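UDP-N-acetylglucosamine 3-dehydrogenase (Acidithiobacillus ferrooxidans, PDB 7BVJ) catalyses the NAD(+)-dependent oxidation of the glucosamine 3-position of UDP-N-acetylglucosamine to a ketone, a step in making the diamino sugar of lipid A. Local coordinates at residues F134-L145 and P218-R229. Residues are numbered along the deposited sequence; the frame is centred on the assembly and turned at random.
With F8U ((2R,3R)-2,3-bis(oxidanyl)butane-1,4-disulfonic acid), chain F.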
loop_
_atom_site.group_PDB
_atom_site.type_symbol
_atom_site.label_atom_id
_atom_site.label_comp_id
_atom_site.label_asym_id
_atom_site.label_seq_id
_atom_site.Cartn_x
_atom_site.Cartn_y
_atom_site.Cartn_z
ATOM N N PHE A 134 0.599 20.571 -6.694
ATOM C CA PHE A 134 -0.050 21.502 -5.780
ATOM C C PHE A 134 0.755 21.779 -4.515
ATOM O O PHE A 134 0.382 22.666 -3.748
ATOM C CB PHE A 134 -1.429 20.972 -5.397
ATOM C CG PHE A 134 -2.412 21.022 -6.515
ATOM C CD1 PHE A 134 -2.209 21.880 -7.587
ATOM C CD2 PHE A 134 -3.536 20.228 -6.505
ATOM C CE1 PHE A 134 -3.110 21.942 -8.627
ATOM C CE2 PHE A 134 -4.443 20.284 -7.556
ATOM C CZ PHE A 134 -4.231 21.145 -8.611
ATOM N N GLY A 135 1.854 21.090 -4.289
ATOM C CA GLY A 135 2.556 21.241 -3.032
ATOM C C GLY A 135 1.942 20.375 -1.946
ATOM O O GLY A 135 0.955 19.660 -2.142
ATOM N N ALA A 136 2.560 20.443 -0.776
ATOM C CA ALA A 136 2.079 19.699 0.373
ATOM C C ALA A 136 0.696 20.192 0.787
ATOM O O ALA A 136 0.518 21.395 1.040
ATOM C CB ALA A 136 3.056 19.842 1.546
ATOM N N PRO A 137 -0.302 19.313 0.874
ATOM C CA PRO A 137 -1.590 19.732 1.438
ATOM C C PRO A 137 -1.419 20.205 2.868
ATOM O O PRO A 137 -0.507 19.778 3.578
ATOM C CB PRO A 137 -2.441 18.460 1.382
ATOM C CG PRO A 137 -1.463 17.343 1.173
ATOM C CD PRO A 137 -0.334 17.918 0.407
ATOM N N ARG A 138 -2.322 21.089 3.284
ATOM C CA ARG A 138 -2.331 21.576 4.652
ATOM C C ARG A 138 -3.188 20.706 5.557
ATOM O O ARG A 138 -2.881 20.578 6.748
ATOM C CB ARG A 138 -2.834 23.023 4.700
ATOM C CG ARG A 138 -2.257 23.920 3.610
ATOM C CD ARG A 138 -0.747 23.968 3.704
ATOM N NE ARG A 138 -0.181 25.176 3.121
ATOM C CZ ARG A 138 1.116 25.457 3.142
ATOM N NH1 ARG A 138 1.964 24.602 3.707
ATOM N NH2 ARG A 138 1.566 26.582 2.604
ATOM N N TYR A 139 -4.245 20.097 5.016
ATOM C CA TYR A 139 -5.090 19.199 5.800
ATOM C C TYR A 139 -5.548 18.023 4.943
ATOM O O TYR A 139 -5.911 18.210 3.780
ATOM C CB TYR A 139 -6.291 19.982 6.357
ATOM C CG TYR A 139 -7.318 19.193 7.144
ATOM C CD1 TYR A 139 -6.973 18.500 8.294
ATOM C CD2 TYR A 139 -8.645 19.179 6.750
ATOM C CE1 TYR A 139 -7.919 17.783 9.009
ATOM C CE2 TYR A 139 -9.589 18.480 7.447
ATOM C CZ TYR A 139 -9.228 17.783 8.583
ATOM O OH TYR A 139 -10.202 17.096 9.283
ATOM N N LEU A 140 -5.523 16.804 5.504
ATOM C CA LEU A 140 -6.100 15.633 4.839
ATOM C C LEU A 140 -7.100 14.945 5.772
ATOM O O LEU A 140 -6.828 14.750 6.959
ATOM C CB LEU A 140 -5.045 14.596 4.409
ATOM C CG LEU A 140 -3.729 14.961 3.748
ATOM C CD1 LEU A 140 -2.725 15.352 4.816
ATOM C CD2 LEU A 140 -3.198 13.782 2.950
ATOM N N GLU A 141 -8.251 14.567 5.213
ATOM C CA GLU A 141 -9.338 13.915 5.926
ATOM C C GLU A 141 -9.706 12.672 5.127
ATOM O O GLU A 141 -10.094 12.788 3.965
ATOM C CB GLU A 141 -10.536 14.856 6.023
ATOM C CG GLU A 141 -11.299 14.810 7.290
ATOM C CD GLU A 141 -12.311 15.943 7.378
ATOM O OE1 GLU A 141 -13.072 16.154 6.406
ATOM O OE2 GLU A 141 -12.338 16.622 8.423
ATOM N N ALA A 142 -9.600 11.487 5.723
ATOM C CA ALA A 142 -9.825 10.279 4.931
ATOM C C ALA A 142 -10.667 9.267 5.692
ATOM O O ALA A 142 -10.654 9.222 6.930
ATOM C CB ALA A 142 -8.495 9.627 4.467
ATOM N N GLU A 143 -11.407 8.457 4.920
ATOM C CA GLU A 143 -12.207 7.347 5.439
ATOM C C GLU A 143 -11.947 6.084 4.621
ATOM O O GLU A 143 -12.074 6.096 3.390
ATOM C CB GLU A 143 -13.710 7.666 5.420
ATOM C CG GLU A 143 -14.095 8.933 6.144
ATOM C CD GLU A 143 -15.461 9.427 5.729
ATOM O OE1 GLU A 143 -16.467 8.996 6.349
ATOM O OE2 GLU A 143 -15.520 10.235 4.773
ATOM N N ARG A 144 -11.598 4.994 5.305
ATOM C CA ARG A 144 -11.447 3.680 4.679
ATOM C C ARG A 144 -12.279 2.689 5.491
ATOM O O ARG A 144 -11.834 2.192 6.528
ATOM C CB ARG A 144 -9.987 3.261 4.617
ATOM C CG ARG A 144 -9.682 2.234 3.558
ATOM C CD ARG A 144 -8.187 2.227 3.230
ATOM N NE ARG A 144 -7.766 3.424 2.498
ATOM C CZ ARG A 144 -7.708 3.515 1.168
ATOM N NH1 ARG A 144 -8.054 2.474 0.410
ATOM N NH2 ARG A 144 -7.303 4.645 0.594
ATOM N N LEU A 145 -13.478 2.410 5.008
ATOM C CA LEU A 145 -14.502 1.670 5.724
ATOM C C LEU A 145 -14.837 0.428 4.919
ATOM O O LEU A 145 -15.269 0.533 3.766
ATOM C CB LEU A 145 -15.752 2.535 5.915
ATOM C CG LEU A 145 -15.570 4.022 6.223
ATOM C CD1 LEU A 145 -16.924 4.694 6.449
ATOM C CD2 LEU A 145 -14.682 4.220 7.454
ATOM N N PRO A 218 -19.074 -0.357 1.670
ATOM C CA PRO A 218 -17.697 0.147 1.588
ATOM C C PRO A 218 -17.659 1.654 1.359
ATOM O O PRO A 218 -18.580 2.248 0.790
ATOM C CB PRO A 218 -17.111 -0.611 0.390
ATOM C CG PRO A 218 -18.044 -1.763 0.155
ATOM C CD PRO A 218 -19.386 -1.299 0.586
ATOM N N ALA A 219 -16.577 2.271 1.821
ATOM C CA ALA A 219 -16.352 3.697 1.597
ATOM C C ALA A 219 -14.854 3.956 1.631
ATOM O O ALA A 219 -14.195 3.633 2.622
ATOM C CB ALA A 219 -17.073 4.541 2.644
ATOM N N ARG A 220 -14.320 4.520 0.548
ATOM C CA ARG A 220 -12.889 4.791 0.392
ATOM C C ARG A 220 -12.779 6.201 -0.172
ATOM O O ARG A 220 -12.812 6.380 -1.396
ATOM C CB ARG A 220 -12.230 3.773 -0.539
ATOM C CG ARG A 220 -11.687 2.545 0.126
ATOM C CD ARG A 220 -10.945 1.699 -0.874
ATOM N NE ARG A 220 -11.449 0.334 -0.903
ATOM C CZ ARG A 220 -10.988 -0.619 -1.711
ATOM N NH1 ARG A 220 -10.007 -0.347 -2.573
ATOM N NH2 ARG A 220 -11.508 -1.845 -1.660
ATOM N N ARG A 221 -12.651 7.187 0.717
ATOM C CA ARG A 221 -12.686 8.583 0.314
ATOM C C ARG A 221 -11.568 9.362 0.996
ATOM O O ARG A 221 -11.077 8.973 2.064
ATOM C CB ARG A 221 -14.057 9.184 0.616
ATOM C CG ARG A 221 -15.179 8.510 -0.194
ATOM C CD ARG A 221 -16.509 9.238 -0.087
ATOM N NE ARG A 221 -16.836 9.608 1.287
ATOM C CZ ARG A 221 -17.722 8.974 2.050
ATOM N NH1 ARG A 221 -18.380 7.919 1.579
ATOM N NH2 ARG A 221 -17.947 9.394 3.290
ATOM N N MET A 222 -11.147 10.449 0.342
ATOM C CA MET A 222 -10.156 11.368 0.902
ATOM C C MET A 222 -10.441 12.780 0.421
ATOM O O MET A 222 -10.471 13.040 -0.787
ATOM C CB MET A 222 -8.723 10.984 0.525
ATOM C CG MET A 222 -7.662 11.920 1.145
ATOM S SD MET A 222 -5.956 11.454 0.745
ATOM C CE MET A 222 -5.697 10.154 1.932
ATOM N N ARG A 223 -10.626 13.694 1.361
ATOM C CA ARG A 223 -10.666 15.111 1.067
ATOM C C ARG A 223 -9.327 15.737 1.455
ATOM O O ARG A 223 -8.712 15.362 2.462
ATOM C CB ARG A 223 -11.844 15.766 1.794
ATOM C CG ARG A 223 -13.179 15.332 1.181
ATOM C CD ARG A 223 -14.393 15.681 2.040
ATOM N NE ARG A 223 -14.369 15.035 3.356
ATOM C CZ ARG A 223 -14.706 13.764 3.593
ATOM N NH1 ARG A 223 -15.105 12.958 2.614
ATOM N NH2 ARG A 223 -14.639 13.298 4.822
ATOM N N ILE A 224 -8.848 16.643 0.607
ATOM C CA ILE A 224 -7.516 17.217 0.712
ATOM C C ILE A 224 -7.637 18.728 0.564
ATOM O O ILE A 224 -8.277 19.215 -0.376
ATOM C CB ILE A 224 -6.578 16.631 -0.353
ATOM C CG1 ILE A 224 -6.677 15.093 -0.380
ATOM C CG2 ILE A 224 -5.177 17.105 -0.127
ATOM C CD1 ILE A 224 -5.738 14.440 -1.368
ATOM N N PHE A 225 -7.030 19.468 1.489
ATOM C CA PHE A 225 -7.136 20.919 1.555
ATOM C C PHE A 225 -5.751 21.541 1.433
ATOM O O PHE A 225 -4.866 21.287 2.267
ATOM C CB PHE A 225 -7.792 21.370 2.866
ATOM C CG PHE A 225 -9.184 20.835 3.086
ATOM C CD1 PHE A 225 -10.294 21.648 2.892
ATOM C CD2 PHE A 225 -9.384 19.525 3.522
ATOM C CE1 PHE A 225 -11.580 21.147 3.105
ATOM C CE2 PHE A 225 -10.664 19.029 3.736
ATOM C CZ PHE A 225 -11.758 19.842 3.524
ATOM N N TRP A 226 -5.578 22.356 0.394
ATOM C CA TRP A 226 -4.481 23.298 0.257
ATOM C C TRP A 226 -5.012 24.691 0.557
ATOM O O TRP A 226 -6.209 24.895 0.767
ATOM C CB TRP A 226 -3.872 23.253 -1.149
ATOM C CG TRP A 226 -3.230 21.953 -1.541
ATOM C CD1 TRP A 226 -1.899 21.644 -1.477
ATOM C CD2 TRP A 226 -3.880 20.802 -2.091
ATOM N NE1 TRP A 226 -1.687 20.371 -1.933
ATOM C CE2 TRP A 226 -2.885 19.832 -2.322
ATOM C CE3 TRP A 226 -5.212 20.491 -2.395
ATOM C CZ2 TRP A 226 -3.176 18.572 -2.853
ATOM C CZ3 TRP A 226 -5.498 19.259 -2.920
ATOM C CH2 TRP A 226 -4.481 18.307 -3.160
ATOM N N GLN A 227 -4.106 25.671 0.554
ATOM C CA GLN A 227 -4.507 27.050 0.816
ATOM C C GLN A 227 -5.473 27.588 -0.234
ATOM O O GLN A 227 -6.244 28.509 0.057
ATOM C CB GLN A 227 -3.266 27.936 0.880
ATOM C CG GLN A 227 -3.458 29.217 1.643
ATOM C CD GLN A 227 -2.245 29.562 2.474
ATOM O OE1 GLN A 227 -1.369 28.717 2.698
ATOM N NE2 GLN A 227 -2.185 30.802 2.946
ATOM N N ASP A 228 -5.460 27.042 -1.448
ATOM C CA ASP A 228 -6.303 27.583 -2.504
ATOM C C ASP A 228 -7.082 26.520 -3.261
ATOM O O ASP A 228 -7.669 26.841 -4.301
ATOM C CB ASP A 228 -5.461 28.395 -3.490
ATOM C CG ASP A 228 -4.948 29.676 -2.884
ATOM O OD1 ASP A 228 -5.781 30.454 -2.354
ATOM O OD2 ASP A 228 -3.714 29.895 -2.927
ATOM N N ARG A 229 -7.122 25.279 -2.770
ATOM C CA ARG A 229 -7.766 24.193 -3.499
ATOM C C ARG A 229 -8.407 23.217 -2.528
ATOM O O ARG A 229 -8.001 23.105 -1.368
ATOM C CB ARG A 229 -6.784 23.418 -4.384
ATOM C CG ARG A 229 -6.596 24.002 -5.749
ATOM C CD ARG A 229 -5.224 23.709 -6.312
ATOM N NE ARG A 229 -4.668 24.891 -6.980
ATOM C CZ ARG A 229 -5.192 25.471 -8.063
ATOM N NH1 ARG A 229 -6.297 24.990 -8.629
ATOM N NH2 ARG A 229 -4.610 26.548 -8.583
HETATM C C01 F8U F . -17.934 15.841 3.609
HETATM C C02 F8U F . -19.148 15.454 2.754
HETATM C C03 F8U F . -18.967 15.251 1.251
HETATM C C04 F8U F . -17.773 15.915 0.590
HETATM O O06 F8U F . -18.969 15.310 -1.907
HETATM O O07 F8U F . -17.279 16.852 -1.944
HETATM O O08 F8U F . -16.879 14.469 -1.483
HETATM O O09 F8U F . -20.091 15.765 0.636
HETATM O O10 F8U F . -19.613 14.223 3.193
HETATM O O12 F8U F . -17.989 18.457 4.646
HETATM O O13 F8U F . -16.053 17.916 3.586
HETATM O O14 F8U F . -18.067 18.080 2.183
HETATM S S05 F8U F . -17.697 15.632 -1.215
HETATM S S11 F8U F . -17.524 17.620 3.505
HETATM O O HOH W 1 -13.638 -0.357 1.615
#
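The indole of Trp-226 is gripped on both faces: Phe-134 CB lies over one, 3.8 Å from the centroid of the five-membered ring, and Pro-137 CA over the opposite one, each a CH-pi contact. At the indole edge NE1 donates to Gly-135 O (2.7 Å), nearly in the ring plane but from above the carbonyl plane. Phe-134 also turns its ring edge toward the six-membered ring, an edge-to-face pair with planes at 76°, while Arg-229 CD sits over the centre of the phenyl face. An alanine in place of Trp-226 would probably leave Gly-135 O without this donor and open a gap between Phe-134 and Pro-137.

Strands 139-145 and 219-225 pair antiparallel inside the mixed sheet of the C-terminal domain. The pairing starts with a classic beta bulge, where Phe-225 O accepts from both Arg-138 N and Tyr-139 N. On the face carrying Leu-140, Ala-142 and Met-222, the methionine CE meets Ala-142 CB at 3.8 Å, and helix 157-173 packs against all three.

The opposite face carries, at its middle, a salt-bridge network of Glu-141, Glu-143, Arg-221 and Arg-223. Arg-223, CG beside the backbone N (chi1 -70°), turns its guanidinium edge to two acids: NH2 bonds in the guanidinium plane to Glu-143 OE2 (3.2 Å), met from above its carboxylate plane, while NE reaches Glu-141 OE1 only weakly (3.5 Å). Arg-221 NH2 bonds weakly to the same Glu-143 oxygen. F8U C01 lies over one guanidinium face, and Tyr-230 and Ser-232 complete the disulfonate's pocket. Acids on one strand thus tie down arginines of its antiparallel neighbour on the face away from the helix: Glu-143 mainly orients Arg-223, Glu-141 assists, and together they probably temper the positive charge of Arg-221 and Arg-223, as the nearer sulfonate may too.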